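Long-range contact in 1-deoxy-D-xylulose 5-phosphate reductoisomerase (Moraxella catarrhalis, PDB 4ZQG), which catalyses the NADPH-dependent rearrangement and reduction of 1-deoxy-D-xylulose 5-phosphate to 2-C-methyl-D-erythritol 4-phosphate in the MEP pathway of isoprenoid biosynthesis: residues 6-20 against 32-46. Sequence-based numbering, arbitrary orientation. Where two conformers were deposited one is given.
Sequences LQSLAILGATGSIGD and RYRIHALTGFSRVDK. With NAD (nicotinamide-adenine-dinucleotide), chain C.
Lys46 reaches across to Asp20, its NZ 2.7 Å from Asp20 OD2 on that oxygen's syn lone pair in a salt bridge, and donates to Thr15 O at 2.9 Å. A fully extended lysine suits this span, tying the first turns of two helices together. Arg43 lays one guanidinium face over the same carbonyl. Deeper in, Thr39 OG1, set between backbone N and carbonyl carbon (chi1 86°), accepts from Gly13 N at 2.8 Å, while the Thr39 carbonyl takes Ala14 N. This is the nucleotide-binding beta-alpha-beta unit of a Rossmann fold, its GxxGxxG sequence (Gly13, Gly16, Gly19) running from strand 7-12 into helix 17-26. Gly13 turns at a positive phi (93°) that suits glycine, and Gly16, lacking a side chain, lets NAD O5B approach its CA. Thr15 OG1 shares a hydrogen bond with ribose O3B (2.7 Å), Phe41 N donates to O2B, and one Phe41 ring face lies over adenine C6A, offset toward the rim. Along the parallel strands a beta bulge makes Leu9 O accept from both His36 N and Ala37 N. Helix 17-26 covers Leu9, Ile11 and Tyr33, helix 44-54 Ile35 and Leu38: Ile11 CD1 lies 4.0 Å from Leu38 CD2, and Leu9 CD2 meets Tyr33 CB.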
ATOM      1  N   LEU A   6      13.779  25.874  12.017  1.00 83.46           N
ATOM      2  CA  LEU A   6      13.821  24.450  12.494  1.00 80.28           C
ATOM      3  C   LEU A   6      12.564  24.095  13.248  1.00 76.38           C
ATOM      4  O   LEU A   6      12.127  24.855  14.110  1.00 76.62           O
ATOM      5  CB  LEU A   6      14.999  24.223  13.424  1.00 78.58           C
ATOM      6  CG  LEU A   6      16.351  24.569  12.823  1.00 82.62           C
ATOM      7  CD1 LEU A   6      17.459  24.195  13.803  1.00 81.68           C
ATOM      8  CD2 LEU A   6      16.545  23.881  11.473  1.00 84.01           C
ATOM      9  N   GLN A   7      11.994  22.940  12.928  1.00 71.61           N
ATOM     10  CA  GLN A   7      10.849  22.435  13.664  1.00 68.68           C
ATOM     11  C   GLN A   7      11.270  22.096  15.096  1.00 64.94           C
ATOM     12  O   GLN A   7      12.099  21.235  15.323  1.00 61.47           O
ATOM     13  CB  GLN A   7      10.277  21.210  12.964  1.00 69.29           C
ATOM     14  CG  GLN A   7       8.910  20.722  13.444  1.00 69.27           C
ATOM     15  CD  GLN A   7       8.468  19.517  12.646  1.00 66.59           C
ATOM     16  OE1 GLN A   7       7.816  18.597  13.142  1.00 64.53           O
ATOM     17  NE2 GLN A   7       8.861  19.510  11.392  1.00 67.79           N
ATOM     18  N   SER A   8      10.663  22.797  16.042  1.00 63.16           N
ATOM     19  CA  SER A   8      10.888  22.608  17.443  1.00 62.11           C
ATOM     20  C   SER A   8      10.190  21.350  17.953  1.00 60.10           C
ATOM     21  O   SER A   8       9.014  21.188  17.733  1.00 60.13           O
ATOM     22  CB  SER A   8      10.342  23.828  18.143  1.00 63.78           C
ATOM     23  OG  SER A   8      10.493  23.726  19.535  1.00 68.02           O
ATOM     24  N   LEU A   9      10.919  20.468  18.635  1.00 58.12           N
ATOM     25  CA  LEU A   9      10.378  19.215  19.172  1.00 56.70           C
ATOM     26  C   LEU A   9      10.353  19.125  20.693  1.00 55.36           C
ATOM     27  O   LEU A   9      11.331  19.420  21.331  1.00 53.49           O
ATOM     28  CB  LEU A   9      11.261  18.065  18.731  1.00 57.50           C
ATOM     29  CG  LEU A   9      10.889  17.301  17.492  1.00 59.33           C
ATOM     30  CD1 LEU A   9      10.411  18.215  16.366  1.00 62.09           C
ATOM     31  CD2 LEU A   9      12.088  16.485  17.069  1.00 59.05           C
ATOM     32  N   ALA A  10       9.247  18.648  21.255  1.00 54.22           N
ATOM     33  CA  ALA A  10       9.223  18.168  22.629  1.00 53.07           C
ATOM     34  C   ALA A  10       9.043  16.685  22.552  1.00 52.07           C
ATOM     35  O   ALA A  10       8.099  16.230  21.922  1.00 51.71           O
ATOM     36  CB  ALA A  10       8.068  18.777  23.390  1.00 53.20           C
ATOM     37  N   ILE A  11       9.926  15.930  23.186  1.00 51.70           N
ATOM     38  CA  ILE A  11       9.804  14.471  23.219  1.00 51.37           C
ATOM     39  C   ILE A  11       9.441  13.992  24.615  1.00 51.22           C
ATOM     40  O   ILE A  11      10.277  13.890  25.497  1.00 50.08           O
ATOM     41  CB  ILE A  11      11.084  13.790  22.747  1.00 51.54           C
ATOM     42  CG1 ILE A  11      11.420  14.268  21.338  1.00 52.06           C
ATOM     43  CG2 ILE A  11      10.914  12.289  22.793  1.00 50.65           C
ATOM     44  CD1 ILE A  11      12.767  13.803  20.865  1.00 52.94           C
ATOM     45  N   LEU A  12       8.160  13.723  24.811  1.00 51.11           N
ATOM     46  CA  LEU A  12       7.683  13.303  26.087  1.00 50.99           C
ATOM     47  C   LEU A  12       7.908  11.824  26.148  1.00 50.50           C
ATOM     48  O   LEU A  12       7.340  11.088  25.367  1.00 51.38           O
ATOM     49  CB  LEU A  12       6.206  13.632  26.221  1.00 51.66           C
ATOM     50  CG  LEU A  12       5.784  15.088  26.164  1.00 52.76           C
ATOM     51  CD1 LEU A  12       4.532  15.263  27.002  1.00 54.11           C
ATOM     52  CD2 LEU A  12       6.810  15.998  26.767  1.00 53.95           C
ATOM     53  N   GLY A  13       8.724  11.372  27.083  1.00 50.73           N
ATOM     54  CA  GLY A  13       9.045   9.938  27.193  1.00 50.62           C
ATOM     55  C   GLY A  13      10.305   9.628  26.414  1.00 50.50           C
ATOM     56  O   GLY A  13      10.443   8.555  25.871  1.00 50.75           O
ATOM     57  N   ALA A  14      11.255  10.564  26.424  1.00 51.01           N
ATOM     58  CA  ALA A  14      12.499  10.487  25.620  1.00 50.45           C
ATOM     59  C   ALA A  14      13.479   9.390  25.962  1.00 49.71           C
ATOM     60  O   ALA A  14      14.375   9.139  25.176  1.00 49.98           O
ATOM     61  CB  ALA A  14      13.241  11.817  25.661  1.00 50.20           C
ATOM     62  N   THR A  15      13.322   8.760  27.111  1.00 50.53           N
ATOM     63  CA  THR A  15      14.281   7.772  27.613  1.00 51.66           C
ATOM     64  C   THR A  15      13.887   6.371  27.306  1.00 51.18           C
ATOM     65  O   THR A  15      14.670   5.481  27.495  1.00 51.69           O
ATOM     66  CB  THR A  15      14.461   7.847  29.153  1.00 53.07           C
ATOM     67  OG1 THR A  15      13.181   7.796  29.818  1.00 54.38           O
ATOM     68  CG2 THR A  15      15.169   9.134  29.536  1.00 53.36           C
ATOM     69  N   GLY A  16      12.671   6.157  26.838  1.00 52.04           N
ATOM     70  CA  GLY A  16      12.223   4.804  26.551  1.00 52.52           C
ATOM     71  C   GLY A  16      12.559   4.357  25.136  1.00 52.94           C
ATOM     72  O   GLY A  16      13.336   5.002  24.412  1.00 53.22           O
ATOM     73  N   SER A  17      11.935   3.254  24.740  1.00 53.51           N
ATOM     74  CA  SER A  17      12.213   2.592  23.472  1.00 53.97           C
ATOM     75  C   SER A  17      11.908   3.527  22.290  1.00 51.24           C
ATOM     76  O   SER A  17      12.748   3.787  21.418  1.00 48.53           O
ATOM     77  CB  SER A  17      11.323   1.356  23.412  1.00 55.83           C
ATOM     78  OG  SER A  17      11.855   0.421  22.531  1.00 61.64           O
ATOM     79  N   ILE A  18      10.696   4.079  22.330  1.00 49.96           N
ATOM     80  CA  ILE A  18      10.225   4.993  21.324  1.00 49.87           C
ATOM     81  C   ILE A  18      11.179   6.196  21.294  1.00 49.70           C
ATOM     82  O   ILE A  18      11.624   6.641  20.231  1.00 50.68           O
ATOM     83  CB  ILE A  18       8.728   5.371  21.583  1.00 49.59           C
ATOM     84  CG1 ILE A  18       7.828   4.199  21.308  1.00 50.44           C
ATOM     85  CG2 ILE A  18       8.288   6.536  20.735  1.00 49.10           C
ATOM     86  CD1 ILE A  18       7.762   3.758  19.846  1.00 51.69           C
ATOM     87  N   GLY A  19      11.515   6.705  22.462  1.00 49.85           N
ATOM     88  CA  GLY A  19      12.426   7.834  22.549  1.00 49.76           C
ATOM     89  C   GLY A  19      13.765   7.570  21.935  1.00 49.87           C
ATOM     90  O   GLY A  19      14.275   8.400  21.202  1.00 48.90           O
ATOM     91  N   ASP A  20      14.348   6.411  22.230  1.00 51.27           N
ATOM     92  CA  ASP A  20      15.587   6.009  21.559  1.00 52.82           C
ATOM     93  C   ASP A  20      15.496   6.109  20.034  1.00 52.15           C
ATOM     94  O   ASP A  20      16.396   6.683  19.412  1.00 53.20           O
ATOM     95  CB  ASP A  20      15.979   4.580  21.934  1.00 55.89           C
ATOM     96  CG  ASP A  20      16.530   4.447  23.345  1.00 59.15           C
ATOM     97  OD1 ASP A  20      16.684   3.291  23.771  1.00 63.82           O
ATOM     98  OD2 ASP A  20      16.825   5.449  24.041  1.00 61.64           O
ATOM     99  N   ARG A  32      17.533  19.952  10.829  1.00 77.54           N
ATOM    100  CA  ARG A  32      16.153  19.869  10.408  1.00 75.47           C
ATOM    101  C   ARG A  32      15.233  20.078  11.619  1.00 71.62           C
ATOM    102  O   ARG A  32      14.181  20.703  11.519  1.00 72.19           O
ATOM    103  CB  ARG A  32      15.945  18.479   9.770  1.00 77.69           C
ATOM    104  CG  ARG A  32      14.784  18.346   8.807  1.00 78.03           C
ATOM    105  CD  ARG A  32      14.919  17.098   7.941  1.00 81.16           C
ATOM    106  NE  ARG A  32      14.480  17.343   6.567  1.00 83.11           N
ATOM    107  CZ  ARG A  32      13.209  17.520   6.196  1.00 88.24           C
ATOM    108  NH1 ARG A  32      12.215  17.481   7.089  1.00 88.79           N
ATOM    109  NH2 ARG A  32      12.920  17.748   4.916  1.00 90.95           N
ATOM    110  N   TYR A  33      15.648  19.537  12.756  1.00 69.32           N
ATOM    111  CA  TYR A  33      14.864  19.492  13.964  1.00 68.79           C
ATOM    112  C   TYR A  33      15.660  20.134  15.077  1.00 67.77           C
ATOM    113  O   TYR A  33      16.854  19.986  15.117  1.00 70.39           O
ATOM    114  CB  TYR A  33      14.569  18.028  14.301  1.00 70.05           C
ATOM    115  CG  TYR A  33      13.814  17.342  13.179  1.00 71.09           C
ATOM    116  CD1 TYR A  33      12.510  17.725  12.889  1.00 72.48           C
ATOM    117  CD2 TYR A  33      14.398  16.352  12.403  1.00 70.52           C
ATOM    118  CE1 TYR A  33      11.792  17.143  11.863  1.00 74.36           C
ATOM    119  CE2 TYR A  33      13.693  15.761  11.354  1.00 74.58           C
ATOM    120  CZ  TYR A  33      12.375  16.163  11.091  1.00 75.79           C
ATOM    121  OH  TYR A  33      11.616  15.634  10.063  1.00 72.58           O
ATOM    122  N   ARG A  34      14.986  20.857  15.957  1.00 66.56           N
ATOM    123  CA  ARG A  34      15.563  21.451  17.153  1.00 66.72           C
ATOM    124  C   ARG A  34      14.892  20.792  18.359  1.00 64.49           C
ATOM    125  O   ARG A  34      13.674  20.795  18.443  1.00 65.84           O
ATOM    126  CB  ARG A  34      15.290  22.983  17.166  1.00 68.26           C
ATOM    127  CG  ARG A  34      15.643  23.679  18.477  1.00 70.81           C
ATOM    128  CD  ARG A  34      15.496  25.207  18.465  1.00 72.43           C
ATOM    129  NE  ARG A  34      14.140  25.645  18.805  1.00 73.07           N
ATOM    130  CZ  ARG A  34      13.612  25.640  20.027  1.00 71.78           C
ATOM    131  NH1 ARG A  34      14.313  25.212  21.084  1.00 71.42           N
ATOM    132  NH2 ARG A  34      12.362  26.059  20.187  1.00 72.68           N
ATOM    133  N   ILE A  35      15.661  20.266  19.306  1.00 61.40           N
ATOM    134  CA  ILE A  35      15.071  19.706  20.520  1.00 59.04           C
ATOM    135  C   ILE A  35      14.788  20.795  21.542  1.00 58.37           C
ATOM    136  O   ILE A  35      15.670  21.374  22.077  1.00 59.88           O
ATOM    137  CB  ILE A  35      15.981  18.703  21.212  1.00 58.39           C
ATOM    138  CG1 ILE A  35      16.478  17.621  20.258  1.00 58.16           C
ATOM    139  CG2 ILE A  35      15.261  18.100  22.394  1.00 58.88           C
ATOM    140  CD1 ILE A  35      15.433  16.998  19.403  1.00 58.55           C
ATOM    141  N   HIS A  36      13.541  21.069  21.828  1.00 57.21           N
ATOM    142  CA  HIS A  36      13.210  22.041  22.822  1.00 56.55           C
ATOM    143  C   HIS A  36      13.050  21.378  24.173  1.00 55.83           C
ATOM    144  O   HIS A  36      13.354  21.999  25.174  1.00 56.67           O
ATOM    145  CB  HIS A  36      11.934  22.725  22.419  1.00 57.19           C
ATOM    146  CG  HIS A  36      11.439  23.710  23.412  1.00 58.52           C
ATOM    147  ND1 HIS A  36      11.865  25.019  23.433  1.00 60.35           N
ATOM    148  CD2 HIS A  36      10.526  23.586  24.404  1.00 58.12           C
ATOM    149  CE1 HIS A  36      11.245  25.655  24.410  1.00 60.79           C
ATOM    150  NE2 HIS A  36      10.407  24.816  24.992  1.00 59.34           N
ATOM    151  N   ALA A  37      12.579  20.132  24.234  1.00 53.89           N
ATOM    152  CA  ALA A  37      12.396  19.486  25.527  1.00 53.39           C
ATOM    153  C   ALA A  37      12.460  17.988  25.465  1.00 52.59           C
ATOM    154  O   ALA A  37      12.222  17.424  24.451  1.00 51.52           O
ATOM    155  CB  ALA A  37      11.094  19.909  26.151  1.00 53.70           C
ATOM    156  N   LEU A  38      12.824  17.364  26.582  1.00 53.36           N
ATOM    157  CA  LEU A  38      12.946  15.907  26.704  1.00 52.47           C
ATOM    158  C   LEU A  38      12.456  15.563  28.089  1.00 52.40           C
ATOM    159  O   LEU A  38      12.655  16.346  28.973  1.00 53.51           O
ATOM    160  CB  LEU A  38      14.405  15.473  26.602  1.00 52.61           C
ATOM    161  CG  LEU A  38      15.167  15.867  25.351  1.00 52.77           C
ATOM    162  CD1 LEU A  38      16.635  15.550  25.529  1.00 53.59           C
ATOM    163  CD2 LEU A  38      14.654  15.096  24.161  1.00 52.38           C
ATOM    164  N   THR A  39      11.801  14.431  28.279  1.00 52.01           N
ATOM    165  CA  THR A  39      11.300  14.064  29.580  1.00 53.14           C
ATOM    166  C   THR A  39      11.546  12.626  29.871  1.00 54.27           C
ATOM    167  O   THR A  39      11.562  11.808  28.963  1.00 53.82           O
ATOM    168  CB  THR A  39       9.787  14.252  29.716  1.00 54.23           C
ATOM    169  OG1 THR A  39       9.066  13.088  29.255  1.00 52.71           O
ATOM    170  CG2 THR A  39       9.319  15.543  29.023  1.00 54.60           C
ATOM    171  N   GLY A  40      11.719  12.320  31.148  1.00 56.61           N
ATOM    172  CA  GLY A  40      12.035  10.966  31.589  1.00 59.34           C
ATOM    173  C   GLY A  40      11.620  10.778  33.033  1.00 62.79           C
ATOM    174  O   GLY A  40      11.803  11.663  33.827  1.00 69.81           O
ATOM    175  N   PHE A  41      11.065   9.635  33.393  1.00 64.54           N
ATOM    176  CA  PHE A  41      10.511   9.487  34.720  1.00 67.33           C
ATOM    177  C   PHE A  41      11.585   9.010  35.681  1.00 68.15           C
ATOM    178  O   PHE A  41      11.876   9.702  36.631  1.00 71.02           O
ATOM    179  CB  PHE A  41       9.296   8.535  34.695  1.00 68.57           C
ATOM    180  CG  PHE A  41       8.438   8.572  35.946  1.00 69.26           C
ATOM    181  CD1 PHE A  41       8.458   7.510  36.853  1.00 69.34           C
ATOM    182  CD2 PHE A  41       7.583   9.656  36.199  1.00 68.70           C
ATOM    183  CE1 PHE A  41       7.654   7.532  37.983  1.00 69.18           C
ATOM    184  CE2 PHE A  41       6.776   9.676  37.328  1.00 67.87           C
ATOM    185  CZ  PHE A  41       6.810   8.611  38.211  1.00 69.05           C
ATOM    186  N   SER A  42      12.185   7.855  35.410  1.00 69.67           N
ATOM    187  CA  SER A  42      13.092   7.208  36.348  1.00 73.17           C
ATOM    188  C   SER A  42      14.575   7.353  36.031  1.00 75.65           C
ATOM    189  O   SER A  42      15.383   7.416  36.941  1.00 74.99           O
ATOM    190  CB  SER A  42      12.780   5.712  36.430  1.00 74.34           C
ATOM    191  OG  SER A  42      11.783   5.474  37.409  1.00 78.71           O
ATOM    192  N   ARG A  43      14.941   7.346  34.751  1.00 75.98           N
ATOM    193  CA  ARG A  43      16.336   7.165  34.379  1.00 74.95           C
ATOM    194  C   ARG A  43      17.029   8.518  34.303  1.00 72.53           C
ATOM    195  O   ARG A  43      17.276   9.076  33.211  1.00 71.44           O
ATOM    196  CB  ARG A  43      16.444   6.374  33.069  1.00 78.27           C
ATOM    197  CG  ARG A  43      16.414   4.860  33.256  1.00 80.57           C
ATOM    198  CD  ARG A  43      15.940   4.148  32.009  1.00 81.77           C
ATOM    199  NE  ARG A  43      14.494   4.313  31.853  1.00 87.22           N
ATOM    200  CZ  ARG A  43      13.750   3.712  30.916  1.00 91.12           C
ATOM    201  NH1 ARG A  43      14.326   2.898  30.030  1.00 89.65           N
ATOM    202  NH2 ARG A  43      12.425   3.927  30.858  1.00 87.62           N
ATOM    203  N   VAL A  44      17.365   9.017  35.492  1.00 68.02           N
ATOM    204  CA  VAL A  44      17.864  10.362  35.669  1.00 65.69           C
ATOM    205  C   VAL A  44      19.189  10.583  34.923  1.00 62.38           C
ATOM    206  O   VAL A  44      19.374  11.603  34.252  1.00 59.85           O
ATOM    207  CB  VAL A  44      18.048  10.657  37.171  1.00 69.68           C
ATOM    208  CG1 VAL A  44      18.613  12.053  37.404  1.00 71.49           C
ATOM    209  CG2 VAL A  44      16.731  10.528  37.908  1.00 70.71           C
ATOM    210  N   ASP A  45      20.114   9.636  35.057  0.50 61.02           N
ATOM    211  CA  ASP A  45      21.391   9.734  34.367  0.50 60.20           C
ATOM    212  C   ASP A  45      21.250   9.771  32.831  0.50 59.52           C
ATOM    213  O   ASP A  45      21.965  10.522  32.161  0.50 58.29           O
ATOM    214  CB  ASP A  45      22.300   8.600  34.803  0.50 61.02           C
ATOM    215  CG  ASP A  45      22.777   8.748  36.253  0.50 62.41           C
ATOM    216  OD1 ASP A  45      22.582   9.825  36.888  0.50 61.92           O
ATOM    217  OD2 ASP A  45      23.374   7.765  36.737  0.50 63.30           O
ATOM    218  N   LYS A  46      20.307   8.994  32.277  1.00 59.09           N
ATOM    219  CA  LYS A  46      20.123   8.957  30.854  1.00 57.63           C
ATOM    220  C   LYS A  46      19.541  10.268  30.389  1.00 56.20           C
ATOM    221  O   LYS A  46      20.042  10.903  29.457  1.00 56.43           O
ATOM    222  CB  LYS A  46      19.271   7.791  30.448  1.00 58.55           C
ATOM    223  CG  LYS A  46      19.321   7.574  28.953  1.00 59.42           C
ATOM    224  CD  LYS A  46      18.350   6.486  28.534  1.00 59.44           C
ATOM    225  CE  LYS A  46      18.381   6.307  27.038  1.00 57.91           C
ATOM    226  NZ  LYS A  46      17.429   5.239  26.713  1.00 57.65           N
TER
HETATM  227  PA  NAD C 501       8.976   2.501  27.666  1.00 62.32           P
HETATM  228  O1A NAD C 501       8.458   1.757  28.849  1.00 61.38           O
HETATM  229  O2A NAD C 501      10.201   2.024  26.916  1.00 63.15           O
HETATM  230  O5B NAD C 501       9.136   4.081  27.970  1.00 62.55           O
HETATM  231  C5B NAD C 501       8.115   4.888  28.535  1.00 63.69           C
HETATM  232  C4B NAD C 501       8.576   6.348  28.671  1.00 65.55           C
HETATM  233  O4B NAD C 501       7.568   7.042  29.429  1.00 65.62           O
HETATM  234  C3B NAD C 501       9.908   6.512  29.415  1.00 66.06           C
HETATM  235  O3B NAD C 501      10.694   7.582  28.881  1.00 65.19           O
HETATM  236  C2B NAD C 501       9.473   6.840  30.834  1.00 66.67           C
HETATM  237  O2B NAD C 501      10.337   7.765  31.492  1.00 67.18           O
HETATM  238  C1B NAD C 501       8.089   7.462  30.689  1.00 67.13           C
HETATM  239  N9A NAD C 501       7.196   7.080  31.823  1.00 68.81           N
HETATM  240  C8A NAD C 501       6.989   5.831  32.278  1.00 69.50           C
HETATM  241  N7A NAD C 501       6.132   5.825  33.326  1.00 69.07           N
HETATM  242  C5A NAD C 501       5.776   7.086  33.565  1.00 68.03           C
HETATM  243  C6A NAD C 501       4.893   7.729  34.564  1.00 68.92           C
HETATM  244  N6A NAD C 501       4.226   6.973  35.493  1.00 70.26           N
HETATM  245  N1A NAD C 501       4.804   9.073  34.481  1.00 66.69           N
HETATM  246  C2A NAD C 501       5.498   9.806  33.560  1.00 67.37           C
HETATM  247  N3A NAD C 501       6.328   9.287  32.626  1.00 66.48           N
HETATM  248  C4A NAD C 501       6.490   7.934  32.587  1.00 68.19           C
HETATM  249  O3  NAD C 501       7.724   2.591  26.646  1.00 64.62           O
HETATM  250  PN  NAD C 501       7.671   2.332  25.056  1.00 60.55           P
HETATM  251  O1N NAD C 501       7.757   0.830  24.895  1.00 60.38           O
HETATM  252  O2N NAD C 501       8.587   3.332  24.390  1.00 58.61           O
HETATM  253  O5D NAD C 501       6.147   2.792  24.841  1.00 64.61           O
HETATM  254  C5D NAD C 501       5.785   4.169  24.715  1.00 65.61           C
HETATM  255  C4D NAD C 501       4.368   4.291  24.150  1.00 67.38           C
HETATM  256  O4D NAD C 501       4.339   4.081  22.736  1.00 69.58           O
HETATM  257  C3D NAD C 501       3.455   3.245  24.764  1.00 67.52           C
HETATM  258  O3D NAD C 501       2.170   3.841  24.905  1.00 65.20           O
HETATM  259  C2D NAD C 501       3.462   2.107  23.767  1.00 68.55           C
HETATM  260  O2D NAD C 501       2.284   1.297  23.890  1.00 68.81           O
HETATM  261  C1D NAD C 501       3.609   2.870  22.446  1.00 69.61           C
HETATM  262  N1N NAD C 501       4.291   2.077  21.412  1.00 70.35           N
HETATM  263  C2N NAD C 501       5.565   1.646  21.586  1.00 69.89           C
HETATM  264  C3N NAD C 501       6.204   0.857  20.607  1.00 69.06           C
HETATM  265  C7N NAD C 501       7.627   0.379  20.749  1.00 67.87           C
HETATM  266  O7N NAD C 501       8.223  -0.041  19.774  1.00 65.08           O
HETATM  267  N7N NAD C 501       8.238   0.432  21.931  1.00 69.96           N
HETATM  268  C4N NAD C 501       5.503   0.534  19.455  1.00 64.65           C
HETATM  269  C5N NAD C 501       4.222   1.005  19.309  1.00 64.77           C
HETATM  270  C6N NAD C 501       3.618   1.771  20.291  1.00 66.65           C
HETATM  271  O   HOH W   1      12.452   6.300  32.701  1.00 58.47           O